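Long-range contacts in D-alanyl transferase DltD (Enterococcus faecium TX0133A04, PDB 6PFX), which probably takes part in the D-alanylation of lipoteichoic acid at the membrane of this Gram-positive bacterium, as a DltD-family transferase of the SGNH-hydrolase clan: residues A[268-273]-A[385-390]; A[102-107]-A[292-297]. One frame throughout, in Å; residues are numbered along the deposited sequence.

Interaction 1. Residues A[268-273]-A[385-390]; sequences FSPEFS and SWQHQI
Gln-387 meets the other segment through both its backbone and its side chain. Its carbonyl O accepts a hydrogen bond from Ser-269 N over 3.2 Å, the N-H approaching from well above the plane of the carbonyl. The same O receives a CA-H...O contact from Phe-268 CA at 3.2 Å. CB and CG of Gln-387 lie beside Ser-269 O, and the chain, extended beyond CG (chi2 168°), carries the amide on, so that OE1 meets Pro-270 CA and NE2 donates to Ser-273 OG at 3.0 Å. That hydroxyl has a second partner in Phe-381 O, so two hydrogen bonds grip it. The Phe-268 ring, its CG beside the backbone N (chi1 -50°), lies against the carbonyls of 387-389: CE1 comes to 3.4 Å from His-388 O and 3.9 Å from Ile-390 CG1, with Gln-387 O and Gln-389 O at the ring edge. On another side, Phe-272 CB approaches Trp-386 NE1 at 3.6 Å; the two rings, planes at 84°, meet obliquely. In the second shell, Gln-321 accepts from Trp-386 NE1, and Lys-317 makes cation-pi contacts with both Phe-272 and Trp-386. Ser-269 OG accepts from Glu-271 N at 2.9 Å and is also bonded to Val-108 O. This i to i+2 bond is an ST turn that caps the turn leading into helix 271-284, against which the C-terminal helix 384-388 docks.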
ATOM      1  N   PHE A 268      16.377   0.679  -7.678  1.00 10.99           N
ATOM      2  CA  PHE A 268      17.208   1.525  -6.815  1.00  8.54           C
ATOM      3  C   PHE A 268      16.355   2.670  -6.295  1.00 11.96           C
ATOM      4  O   PHE A 268      15.854   3.466  -7.090  1.00 13.19           O
ATOM      5  CB  PHE A 268      18.401   2.100  -7.607  1.00  8.30           C
ATOM      6  CG  PHE A 268      19.145   1.067  -8.370  1.00 11.79           C
ATOM      7  CD1 PHE A 268      19.761   0.026  -7.722  1.00 15.81           C
ATOM      8  CD2 PHE A 268      19.186   1.102  -9.748  1.00 12.53           C
ATOM      9  CE1 PHE A 268      20.414  -0.957  -8.439  1.00 15.59           C
ATOM     10  CE2 PHE A 268      19.845   0.137 -10.458  1.00 13.73           C
ATOM     11  CZ  PHE A 268      20.448  -0.899  -9.813  1.00 14.76           C
ATOM     12  N   SER A 269      16.179   2.765  -4.969  1.00 13.27           N
ATOM     13  CA  SER A 269      15.257   3.793  -4.497  1.00  9.73           C
ATOM     14  C   SER A 269      15.324   3.977  -2.993  1.00 12.14           C
ATOM     15  O   SER A 269      15.525   2.992  -2.276  1.00 13.94           O
ATOM     16  CB  SER A 269      13.819   3.346  -4.812  1.00 10.11           C
ATOM     17  OG  SER A 269      12.854   4.326  -4.482  1.00 12.78           O
ATOM     18  N   PRO A 270      15.119   5.201  -2.482  1.00 12.24           N
ATOM     19  CA  PRO A 270      14.828   5.361  -1.048  1.00 12.65           C
ATOM     20  C   PRO A 270      13.609   4.584  -0.618  1.00 11.09           C
ATOM     21  O   PRO A 270      13.483   4.276   0.566  1.00 12.81           O
ATOM     22  CB  PRO A 270      14.580   6.870  -0.890  1.00 12.65           C
ATOM     23  CG  PRO A 270      15.257   7.491  -2.084  1.00 23.49           C
ATOM     24  CD  PRO A 270      15.127   6.493  -3.193  1.00 15.75           C
ATOM     25  N   GLU A 271      12.708   4.248  -1.545  1.00  9.35           N
ATOM     26  CA  GLU A 271      11.493   3.532  -1.180  1.00  9.26           C
ATOM     27  C   GLU A 271      11.779   2.181  -0.528  1.00  9.77           C
ATOM     28  O   GLU A 271      10.952   1.688   0.249  1.00 10.42           O
ATOM     29  CB  GLU A 271      10.605   3.337  -2.412  1.00 11.24           C
ATOM     30  CG  GLU A 271       9.248   2.685  -2.091  1.00 12.62           C
ATOM     31  CD  GLU A 271       8.210   3.598  -1.436  1.00 12.59           C
ATOM     32  OE1 GLU A 271       8.344   4.838  -1.473  1.00 13.32           O
ATOM     33  OE2 GLU A 271       7.217   3.053  -0.893  1.00 14.26           O
ATOM     34  N   PHE A 272      12.911   1.547  -0.854  1.00 11.19           N
ATOM     35  CA  PHE A 272      13.243   0.284  -0.204  1.00 11.97           C
ATOM     36  C   PHE A 272      13.412   0.486   1.291  1.00 11.26           C
ATOM     37  O   PHE A 272      13.051  -0.379   2.090  1.00 11.22           O
ATOM     38  CB  PHE A 272      14.514  -0.321  -0.804  1.00 11.67           C
ATOM     39  CG  PHE A 272      14.308  -0.903  -2.171  1.00 11.16           C
ATOM     40  CD1 PHE A 272      13.718  -2.143  -2.333  1.00 11.71           C
ATOM     41  CD2 PHE A 272      14.675  -0.192  -3.292  1.00 10.72           C
ATOM     42  CE1 PHE A 272      13.503  -2.665  -3.581  1.00 11.31           C
ATOM     43  CE2 PHE A 272      14.464  -0.714  -4.542  1.00 11.88           C
ATOM     44  CZ  PHE A 272      13.878  -1.953  -4.683  1.00 10.94           C
ATOM     45  N   SER A 273      13.972   1.629   1.685  1.00  9.24           N
ATOM     46  CA  SER A 273      14.160   1.936   3.099  1.00 11.26           C
ATOM     47  C   SER A 273      12.885   2.480   3.739  1.00 11.61           C
ATOM     48  O   SER A 273      12.609   2.170   4.906  1.00  9.91           O
ATOM     49  CB  SER A 273      15.370   2.854   3.250  1.00 13.51           C
ATOM     50  OG  SER A 273      16.545   2.190   2.790  1.00 11.37           O
ATOM     51  N   SER A 385      23.306   1.697   1.020  1.00 13.45           N
ATOM     52  CA  SER A 385      23.827   0.525   0.335  1.00 11.73           C
ATOM     53  C   SER A 385      22.689  -0.351  -0.159  1.00 14.16           C
ATOM     54  O   SER A 385      22.677  -0.784  -1.315  1.00 15.14           O
ATOM     55  CB  SER A 385      24.718  -0.265   1.274  1.00 13.79           C
ATOM     56  OG  SER A 385      25.163  -1.466   0.670  1.00 21.29           O
ATOM     57  N   TRP A 386      21.721  -0.631   0.713  1.00 11.91           N
ATOM     58  CA  TRP A 386      20.573  -1.425   0.296  1.00 10.76           C
ATOM     59  C   TRP A 386      19.777  -0.719  -0.800  1.00 13.09           C
ATOM     60  O   TRP A 386      19.368  -1.346  -1.788  1.00 12.03           O
ATOM     61  CB  TRP A 386      19.680  -1.759   1.499  1.00 12.32           C
ATOM     62  CG  TRP A 386      18.470  -2.529   1.035  1.00 10.82           C
ATOM     63  CD1 TRP A 386      17.170  -2.118   1.045  1.00 12.33           C
ATOM     64  CD2 TRP A 386      18.479  -3.811   0.407  1.00 10.77           C
ATOM     65  NE1 TRP A 386      16.364  -3.075   0.476  1.00 10.50           N
ATOM     66  CE2 TRP A 386      17.143  -4.133   0.089  1.00 10.91           C
ATOM     67  CE3 TRP A 386      19.486  -4.730   0.106  1.00 13.51           C
ATOM     68  CZ2 TRP A 386      16.791  -5.330  -0.531  1.00 12.64           C
ATOM     69  CZ3 TRP A 386      19.140  -5.910  -0.505  1.00 11.96           C
ATOM     70  CH2 TRP A 386      17.796  -6.219  -0.791  1.00 15.08           C
ATOM     71  N   GLN A 387      19.535   0.583  -0.643  1.00 12.35           N
ATOM     72  CA  GLN A 387      18.787   1.326  -1.651  1.00 14.06           C
ATOM     73  C   GLN A 387      19.416   1.179  -3.031  1.00 13.93           C
ATOM     74  O   GLN A 387      18.705   1.084  -4.040  1.00 14.04           O
ATOM     75  CB  GLN A 387      18.698   2.797  -1.243  1.00 15.22           C
ATOM     76  CG  GLN A 387      17.904   3.047   0.026  1.00 12.54           C
ATOM     77  CD  GLN A 387      18.072   4.458   0.561  1.00 15.61           C
ATOM     78  OE1 GLN A 387      18.231   5.412  -0.196  1.00 18.61           O
ATOM     79  NE2 GLN A 387      18.042   4.592   1.874  1.00 15.71           N
ATOM     80  N   HIS A 388      20.748   1.117  -3.092  1.00 13.68           N
ATOM     81  CA  HIS A 388      21.481   1.048  -4.349  1.00 14.18           C
ATOM     82  C   HIS A 388      21.878  -0.373  -4.748  1.00 18.79           C
ATOM     83  O   HIS A 388      22.516  -0.553  -5.791  1.00 16.66           O
ATOM     84  CB  HIS A 388      22.752   1.909  -4.255  1.00 15.82           C
ATOM     85  CG  HIS A 388      22.500   3.344  -3.911  1.00 19.98           C
ATOM     86  ND1 HIS A 388      21.352   4.011  -4.281  1.00 31.73           N
ATOM     87  CD2 HIS A 388      23.259   4.245  -3.243  1.00 25.27           C
ATOM     88  CE1 HIS A 388      21.413   5.259  -3.851  1.00 30.55           C
ATOM     89  NE2 HIS A 388      22.558   5.426  -3.217  1.00 30.83           N
ATOM     90  N   GLN A 389      21.486  -1.380  -3.969  1.00 14.76           N
ATOM     91  CA  GLN A 389      21.956  -2.745  -4.176  1.00 14.45           C
ATOM     92  C   GLN A 389      21.404  -3.315  -5.476  1.00 15.54           C
ATOM     93  O   GLN A 389      20.192  -3.305  -5.698  1.00 14.28           O
ATOM     94  CB  GLN A 389      21.480  -3.616  -3.009  1.00 17.19           C
ATOM     95  CG  GLN A 389      21.608  -5.125  -3.225  1.00 17.71           C
ATOM     96  CD  GLN A 389      22.904  -5.694  -2.697  1.00 21.24           C
ATOM     97  OE1 GLN A 389      23.297  -5.430  -1.562  1.00 20.09           O
ATOM     98  NE2 GLN A 389      23.567  -6.498  -3.512  1.00 26.64           N
ATOM     99  N   ILE A 390      22.287  -3.863  -6.303  1.00 17.11           N
ATOM    100  CA  ILE A 390      21.858  -4.574  -7.516  1.00 16.79           C
ATOM    101  C   ILE A 390      21.355  -5.948  -7.123  1.00 15.39           C
ATOM    102  O   ILE A 390      22.041  -6.664  -6.375  1.00 16.27           O
ATOM    103  CB  ILE A 390      23.022  -4.668  -8.509  1.00 18.29           C
ATOM    104  CG1 ILE A 390      23.554  -3.268  -8.817  1.00 21.25           C
ATOM    105  CG2 ILE A 390      22.565  -5.378  -9.775  1.00 19.75           C
ATOM    106  CD1 ILE A 390      24.746  -3.239  -9.783  1.00 23.69           C
TER

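Interaction 2. Residues A[102-107]-A[292-297]; sequences ISPQWF and IIPPVN
Trp-106 and Phe-107 fold back on their own segment and do not touch segment 292-297. Ser-103 CB sits over the outer part of one indole face, 3.5 Å from its plane, whereas the Phe-107 ring has Ser-103 O and Pro-104 O at its edge, in plane. The amide of Gln-105, brought round by a bend at chi2 (75°), is the flat group that reaches across: NE2 lies 3.6 Å from Val-296 CG2 and donates to a water 2.8 Å away, which in turn donates to Pro-295 O. Closer to the sheet, Ile-102 N bonds to Ile-292 O at 2.9 Å, nearly along the C=O axis (168°), a bond that carries the parallel pairing of strands 97-101 and 288-293 one residue past the end of strand 97-101. The next step of that pairing is missing, because Pro-294 has no N-H to offer. Its CD sits 3.1 Å from Ile-102 O instead, and this buried carbonyl has no hydrogen-bond partner in the model. Pro-104 packs obliquely on the same proline, CD to Pro-294 CG at 4.0 Å, while Ile-102 CD1 approaches Ile-293 CG1 at 4.3 Å. The contact therefore marks where the adjacent parallel strands part. Helix 308-323 packs on it through Phe-314, which touches Ile-102 and Pro-104, and Ile-318, which touches Ile-293; Phe-275 of helix 271-284 also meets Ile-102.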
ATOM      1  N   ILE A 102       2.238  -4.122  -2.989  1.00 10.74           N
ATOM      2  CA  ILE A 102       3.499  -3.426  -3.253  1.00 10.63           C
ATOM      3  C   ILE A 102       3.502  -2.991  -4.718  1.00 14.85           C
ATOM      4  O   ILE A 102       3.585  -3.839  -5.610  1.00 15.72           O
ATOM      5  CB  ILE A 102       4.691  -4.365  -3.021  1.00  9.61           C
ATOM      6  CG1 ILE A 102       4.691  -4.959  -1.616  1.00 11.40           C
ATOM      7  CG2 ILE A 102       6.023  -3.629  -3.267  1.00 13.82           C
ATOM      8  CD1 ILE A 102       5.762  -6.021  -1.404  1.00 10.80           C
ATOM      9  N   SER A 103       3.472  -1.681  -4.988  1.00 13.16           N
ATOM     10  CA  SER A 103       3.559  -1.206  -6.376  1.00 14.11           C
ATOM     11  C   SER A 103       5.016  -1.048  -6.800  1.00 12.72           C
ATOM     12  O   SER A 103       5.743  -0.269  -6.178  1.00 12.35           O
ATOM     13  CB  SER A 103       2.852   0.136  -6.528  1.00 15.38           C
ATOM     14  OG  SER A 103       1.461   0.016  -6.321  1.00 23.76           O
ATOM     15  N   PRO A 104       5.474  -1.724  -7.859  1.00 10.13           N
ATOM     16  CA  PRO A 104       6.859  -1.497  -8.322  1.00 12.80           C
ATOM     17  C   PRO A 104       7.157  -0.032  -8.640  1.00 14.21           C
ATOM     18  O   PRO A 104       8.281   0.436  -8.399  1.00 13.19           O
ATOM     19  CB  PRO A 104       6.956  -2.420  -9.551  1.00 13.16           C
ATOM     20  CG  PRO A 104       5.898  -3.518  -9.288  1.00 15.67           C
ATOM     21  CD  PRO A 104       4.770  -2.743  -8.667  1.00 12.94           C
ATOM     22  N   GLN A 105       6.148   0.718  -9.110  1.00 12.10           N
ATOM     23  CA  GLN A 105       6.352   2.094  -9.545  1.00 14.61           C
ATOM     24  C   GLN A 105       6.677   3.033  -8.396  1.00 15.08           C
ATOM     25  O   GLN A 105       7.143   4.152  -8.628  1.00 13.91           O
ATOM     26  CB  GLN A 105       5.103   2.623 -10.250  1.00 21.93           C
ATOM     27  CG  GLN A 105       4.691   1.817 -11.454  1.00 24.09           C
ATOM     28  CD  GLN A 105       4.024   0.501 -11.081  1.00 26.68           C
ATOM     29  OE1 GLN A 105       3.420   0.372 -10.006  1.00 20.33           O
ATOM     30  NE2 GLN A 105       4.161  -0.495 -11.952  1.00 20.46           N
ATOM     31  N   TRP A 106       6.444   2.611  -7.159  1.00 10.32           N
ATOM     32  CA  TRP A 106       6.860   3.447  -6.052  1.00 13.00           C
ATOM     33  C   TRP A 106       8.372   3.595  -5.993  1.00 12.80           C
ATOM     34  O   TRP A 106       8.878   4.583  -5.451  1.00 12.95           O
ATOM     35  CB  TRP A 106       6.453   2.806  -4.738  1.00 12.09           C
ATOM     36  CG  TRP A 106       5.006   2.743  -4.437  1.00 14.08           C
ATOM     37  CD1 TRP A 106       3.981   3.368  -5.090  1.00 15.98           C
ATOM     38  CD2 TRP A 106       4.415   1.994  -3.376  1.00 11.91           C
ATOM     39  NE1 TRP A 106       2.781   3.062  -4.474  1.00 20.12           N
ATOM     40  CE2 TRP A 106       3.028   2.211  -3.424  1.00 14.78           C
ATOM     41  CE3 TRP A 106       4.934   1.159  -2.383  1.00 11.33           C
ATOM     42  CZ2 TRP A 106       2.150   1.620  -2.508  1.00 17.39           C
ATOM     43  CZ3 TRP A 106       4.066   0.570  -1.482  1.00 14.91           C
ATOM     44  CH2 TRP A 106       2.692   0.798  -1.553  1.00 16.78           C
ATOM     45  N   PHE A 107       9.098   2.601  -6.494  1.00 11.96           N
ATOM     46  CA  PHE A 107      10.525   2.447  -6.236  1.00  9.63           C
ATOM     47  C   PHE A 107      11.374   3.151  -7.277  1.00 13.84           C
ATOM     48  O   PHE A 107      12.311   2.598  -7.840  1.00 13.45           O
ATOM     49  CB  PHE A 107      10.834   0.961  -6.134  1.00 10.73           C
ATOM     50  CG  PHE A 107      10.173   0.296  -4.933  1.00  9.41           C
ATOM     51  CD1 PHE A 107       8.821  -0.068  -4.941  1.00 12.39           C
ATOM     52  CD2 PHE A 107      10.905   0.075  -3.780  1.00 10.47           C
ATOM     53  CE1 PHE A 107       8.231  -0.655  -3.806  1.00 10.95           C
ATOM     54  CE2 PHE A 107      10.339  -0.509  -2.672  1.00 10.19           C
ATOM     55  CZ  PHE A 107       8.994  -0.886  -2.684  1.00 10.71           C
ATOM     56  N   ILE A 292       1.343  -8.646  -2.028  1.00 10.10           N
ATOM     57  CA  ILE A 292       0.974  -8.878  -3.427  1.00  9.30           C
ATOM     58  C   ILE A 292       1.823  -7.957  -4.294  1.00  9.14           C
ATOM     59  O   ILE A 292       1.874  -6.745  -4.047  1.00 10.97           O
ATOM     60  CB  ILE A 292      -0.537  -8.635  -3.655  1.00 10.30           C
ATOM     61  CG1 ILE A 292      -1.338  -9.548  -2.717  1.00 13.05           C
ATOM     62  CG2 ILE A 292      -0.913  -8.826  -5.139  1.00 13.75           C
ATOM     63  CD1 ILE A 292      -2.827  -9.256  -2.626  1.00 15.60           C
ATOM     64  N   ILE A 293       2.470  -8.531  -5.314  1.00 10.84           N
ATOM     65  CA  ILE A 293       3.307  -7.788  -6.250  1.00  8.32           C
ATOM     66  C   ILE A 293       2.674  -7.916  -7.628  1.00  9.26           C
ATOM     67  O   ILE A 293       2.699  -9.008  -8.216  1.00 13.87           O
ATOM     68  CB  ILE A 293       4.727  -8.353  -6.323  1.00  9.17           C
ATOM     69  CG1 ILE A 293       5.340  -8.464  -4.930  1.00 14.67           C
ATOM     70  CG2 ILE A 293       5.571  -7.413  -7.168  1.00 13.36           C
ATOM     71  CD1 ILE A 293       6.727  -9.100  -4.881  1.00 14.75           C
ATOM     72  N   PRO A 294       2.071  -6.858  -8.154  1.00  7.93           N
ATOM     73  CA  PRO A 294       1.407  -6.947  -9.454  1.00 10.71           C
ATOM     74  C   PRO A 294       2.404  -6.829 -10.586  1.00 11.75           C
ATOM     75  O   PRO A 294       3.491  -6.257 -10.421  1.00 11.97           O
ATOM     76  CB  PRO A 294       0.485  -5.720  -9.460  1.00 12.11           C
ATOM     77  CG  PRO A 294       1.291  -4.710  -8.654  1.00 21.93           C
ATOM     78  CD  PRO A 294       1.847  -5.550  -7.512  1.00 14.49           C
ATOM     79  N   PRO A 295       2.037  -7.307 -11.760  1.00  9.10           N
ATOM     80  CA  PRO A 295       2.857  -7.121 -12.956  1.00 10.43           C
ATOM     81  C   PRO A 295       2.558  -5.775 -13.603  1.00 10.47           C
ATOM     82  O   PRO A 295       1.743  -4.991 -13.137  1.00 10.94           O
ATOM     83  CB  PRO A 295       2.345  -8.228 -13.870  1.00  9.85           C
ATOM     84  CG  PRO A 295       0.870  -8.273 -13.532  1.00  9.89           C
ATOM     85  CD  PRO A 295       0.803  -8.065 -12.037  1.00 10.07           C
ATOM     86  N   VAL A 296       3.241  -5.524 -14.717  1.00 10.31           N
ATOM     87  CA  VAL A 296       2.862  -4.479 -15.657  1.00 12.30           C
ATOM     88  C   VAL A 296       2.415  -5.175 -16.930  1.00 12.05           C
ATOM     89  O   VAL A 296       3.083  -6.107 -17.389  1.00 12.74           O
ATOM     90  CB  VAL A 296       4.018  -3.510 -15.948  1.00 12.72           C
ATOM     91  CG1 VAL A 296       3.598  -2.547 -17.047  1.00 14.82           C
ATOM     92  CG2 VAL A 296       4.394  -2.776 -14.692  1.00 12.82           C
ATOM     93  N   ASN A 297       1.245  -4.780 -17.437  1.00 14.20           N
ATOM     94  CA  ASN A 297       0.663  -5.256 -18.685  1.00 12.75           C
ATOM     95  C   ASN A 297       1.731  -5.355 -19.760  1.00 14.15           C
ATOM     96  O   ASN A 297       2.355  -4.356 -20.120  1.00 13.81           O
ATOM     97  CB  ASN A 297      -0.414  -4.225 -19.071  1.00 13.91           C
ATOM     98  CG  ASN A 297      -1.132  -4.559 -20.363  1.00 17.99           C
ATOM     99  OD1 ASN A 297      -0.584  -5.224 -21.236  1.00 19.05           O
ATOM    100  ND2 ASN A 297      -2.356  -4.052 -20.509  1.00 18.61           N
TER
HETATM  101  O   HOH W   1       2.371  -2.582 -11.818  1.00 25.32           O

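The centres of interactions 1 and 2 lie about 16 Å apart, yet segments 268-273 and 102-107 touch directly. Glu-271 OE2 comes to 3.3 Å from Trp-106 CE3, Glu-271 CG to 3.4 Å from Phe-107 CE2, and Phe-272 CZ to 3.7 Å from Phe-107 CD2. Along the chain, helix 271-284 is followed by strand 288-293, so the helix that follows the turn in interaction 1 leads on to the strand of interaction 2. Helix 308-323 contributes to both: its Phe-314, already against segment 102-107, also touches Phe-272. The Gln-105 side chain approaches, but does not contact, Ser-46, His-348 and Asp-345, whose arrangement is consistent with a Ser-His-Asp catalytic triad.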